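Local coordinates for protein PexRD2 family secreted RxLR effector peptide, putative (Phytophthora infestans, PDB 3ZRG) that acts as a secreted RxLR effector that enhances pathogen colonization of host plant leaves and induces a weak, SGT1-dependent cell death response, at residues A[17-22]-A[55-60]. Numbering follows the deposited sequence.
Sequences MTVDDY and LRYLNY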
loop_
_atom_site.group_PDB
_atom_site.type_symbol
_atom_site.label_atom_id
_atom_site.label_comp_id
_atom_site.label_asym_id
_atom_site.label_seq_id
_atom_site.Cartn_x
_atom_site.Cartn_y
_atom_site.Cartn_z
ATOM N N MET A 17 13.933 -2.306 -3.254
ATOM C CA MET A 17 12.976 -1.281 -2.901
ATOM C C MET A 17 11.696 -1.894 -2.308
ATOM O O MET A 17 10.941 -2.644 -2.980
ATOM C CB MET A 17 12.652 -0.421 -4.125
ATOM C CG MET A 17 12.051 0.920 -3.781
ATOM S SD MET A 17 11.650 1.867 -5.263
ATOM C CE MET A 17 13.244 2.028 -6.096
ATOM N N THR A 18 11.446 -1.608 -1.028
ATOM C CA THR A 18 10.182 -1.990 -0.438
ATOM C C THR A 18 9.006 -1.080 -0.943
ATOM O O THR A 18 9.233 -0.028 -1.555
ATOM C CB THR A 18 10.215 -1.922 1.096
ATOM O OG1 THR A 18 10.455 -0.573 1.467
ATOM C CG2 THR A 18 11.301 -2.880 1.699
ATOM N N VAL A 19 7.781 -1.525 -0.679
ATOM C CA VAL A 19 6.576 -0.746 -1.025
ATOM C C VAL A 19 6.646 0.636 -0.341
ATOM O O VAL A 19 6.473 1.698 -0.974
ATOM C CB VAL A 19 5.300 -1.509 -0.697
ATOM C CG1 VAL A 19 4.099 -0.609 -0.896
ATOM C CG2 VAL A 19 5.171 -2.767 -1.560
ATOM N N ASP A 20 6.965 0.615 0.945
ATOM C CA ASP A 20 7.196 1.850 1.715
ATOM C C ASP A 20 8.348 2.703 1.184
ATOM O O ASP A 20 8.213 3.933 1.100
ATOM C CB ASP A 20 7.254 1.563 3.224
ATOM C CG ASP A 20 8.067 0.334 3.559
ATOM O OD1 ASP A 20 7.635 -0.799 3.259
ATOM O OD2 ASP A 20 9.156 0.539 4.128
ATOM N N ASP A 21 9.443 2.096 0.730
ATOM C CA ASP A 21 10.517 2.833 0.082
ATOM C C ASP A 21 9.980 3.564 -1.179
ATOM O O ASP A 21 10.304 4.736 -1.432
ATOM C CB ASP A 21 11.660 1.911 -0.361
ATOM C CG ASP A 21 12.539 1.387 0.774
ATOM O OD1 ASP A 21 12.584 1.950 1.914
ATOM O OD2 ASP A 21 13.251 0.385 0.468
ATOM N N TYR A 22 9.196 2.861 -1.982
ATOM C CA TYR A 22 8.686 3.455 -3.223
ATOM C C TYR A 22 7.689 4.590 -2.884
ATOM O O TYR A 22 7.733 5.651 -3.497
ATOM C CB TYR A 22 8.019 2.390 -4.092
ATOM C CG TYR A 22 7.564 2.896 -5.443
ATOM C CD1 TYR A 22 8.337 3.770 -6.184
ATOM C CD2 TYR A 22 6.382 2.425 -6.001
ATOM C CE1 TYR A 22 7.935 4.190 -7.437
ATOM C CE2 TYR A 22 5.956 2.862 -7.240
ATOM C CZ TYR A 22 6.738 3.715 -7.953
ATOM O OH TYR A 22 6.343 4.166 -9.183
ATOM N N LEU A 55 0.315 1.168 -5.742
ATOM C CA LEU A 55 -0.486 -0.037 -5.554
ATOM C C LEU A 55 -0.096 -1.081 -6.612
ATOM O O LEU A 55 -0.130 -2.259 -6.328
ATOM C CB LEU A 55 -1.960 0.310 -5.610
ATOM C CG LEU A 55 -2.461 1.084 -4.392
ATOM C CD1 LEU A 55 -3.943 1.465 -4.675
ATOM C CD2 LEU A 55 -2.281 0.271 -3.091
ATOM N N ARG A 56 0.265 -0.665 -7.825
ATOM C CA ARG A 56 0.820 -1.549 -8.838
ATOM C C ARG A 56 2.066 -2.300 -8.334
ATOM O O ARG A 56 2.201 -3.521 -8.477
ATOM C CB ARG A 56 1.199 -0.701 -10.059
ATOM C CG ARG A 56 1.531 -1.521 -11.258
ATOM C CD ARG A 56 0.458 -2.570 -11.458
ATOM N NE ARG A 56 0.942 -3.649 -12.292
ATOM C CZ ARG A 56 1.284 -4.853 -11.841
ATOM N NH1 ARG A 56 1.162 -5.164 -10.537
ATOM N NH2 ARG A 56 1.723 -5.745 -12.722
ATOM N N TYR A 57 2.990 -1.518 -7.794
ATOM C CA TYR A 57 4.244 -2.076 -7.204
ATOM C C TYR A 57 3.953 -3.030 -6.038
ATOM O O TYR A 57 4.539 -4.086 -5.953
ATOM C CB TYR A 57 5.218 -0.960 -6.843
ATOM C CG TYR A 57 6.597 -1.526 -6.481
ATOM C CD1 TYR A 57 7.277 -2.392 -7.340
ATOM C CD2 TYR A 57 7.175 -1.249 -5.264
ATOM C CE1 TYR A 57 8.502 -2.883 -7.027
ATOM C CE2 TYR A 57 8.386 -1.763 -4.913
ATOM C CZ TYR A 57 9.071 -2.584 -5.796
ATOM O OH TYR A 57 10.317 -3.137 -5.498
ATOM N N LEU A 58 3.010 -2.684 -5.174
ATOM C CA LEU A 58 2.642 -3.514 -4.029
ATOM C C LEU A 58 2.189 -4.885 -4.504
ATOM O O LEU A 58 2.653 -5.913 -3.992
ATOM C CB LEU A 58 1.550 -2.802 -3.222
ATOM C CG LEU A 58 1.086 -3.465 -1.925
ATOM C CD1 LEU A 58 0.361 -2.427 -1.049
ATOM C CD2 LEU A 58 0.177 -4.613 -2.252
ATOM N N ASN A 59 1.285 -4.930 -5.505
ATOM C CA ASN A 59 0.827 -6.232 -5.994
ATOM C C ASN A 59 1.964 -7.012 -6.651
ATOM O O ASN A 59 2.030 -8.222 -6.530
ATOM C CB ASN A 59 -0.350 -6.099 -6.965
ATOM C CG ASN A 59 -1.687 -5.850 -6.254
ATOM O OD1 ASN A 59 -1.773 -5.816 -5.020
ATOM N ND2 ASN A 59 -2.725 -5.668 -7.031
ATOM N N TYR A 60 2.865 -6.303 -7.334
ATOM C CA TYR A 60 4.050 -6.920 -7.975
ATOM C C TYR A 60 4.953 -7.582 -6.944
ATOM O O TYR A 60 5.344 -8.738 -7.077
ATOM C CB TYR A 60 4.814 -5.851 -8.784
ATOM C CG TYR A 60 5.971 -6.433 -9.544
ATOM C CD1 TYR A 60 5.794 -6.951 -10.812
ATOM C CD2 TYR A 60 7.250 -6.482 -8.977
ATOM C CE1 TYR A 60 6.866 -7.516 -11.518
ATOM C CE2 TYR A 60 8.305 -7.038 -9.657
ATOM C CZ TYR A 60 8.110 -7.558 -10.930
ATOM O OH TYR A 60 9.167 -8.106 -11.634
#
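With CG anti to its backbone N (chi1 -170°), Tyr57 reaches across with its ring from helix 49-63 to the start of helix 19-25, and Tyr22, likewise anti, lays the CD2/CE2 side of its ring across the CB of Tyr57. The reach of a tyrosine is what Tyr57's place requires: its phenol crosses to the loop just before the helix, where OH donates to Met17 O at 2.6 Å. The hydroxyl lies in the carbonyl plane on a lone pair, with a C=O...OH angle of 140°, and the ring meets Met17 O and Thr18 O with its edge. The proton of the buried phenol thus finds an acceptor in a loop carbonyl, while the ring carbons serve apolar packing. Tyr22 CD2 rests 3.7 Å from Tyr57 CB, and the two rings cross obliquely, their planes 77° apart. Beside them, Val19 sets CG2 against the backbone of Leu58, 3.6 Å from its CA, while CG1 lies against Leu58 CB. A short branched side chain suits this close approach of the helices, where the CA atoms of Val19 and Leu58 are 5.7 Å apart. Thr18 fixes the helix start as N-cap: its OG1 accepts from Asp21 N at 2.9 Å, and Asp21 OD2 takes Thr18 N from above the carboxylate plane. The acidic side chain would also suit the positive end of the helix dipole. Met12 of helix 6-14 packs on Met17 and Tyr22, and Ala23 of the second subunit packs on Leu58, so helix 6-14 and the second subunit flank the contact. A capping box whose preceding loop residue is held by a tyrosine from helix 49-63 here joins helices 19-25 and 49-63 within the all-helical WYL domain, of the WY-like clan, of this RxLR effector.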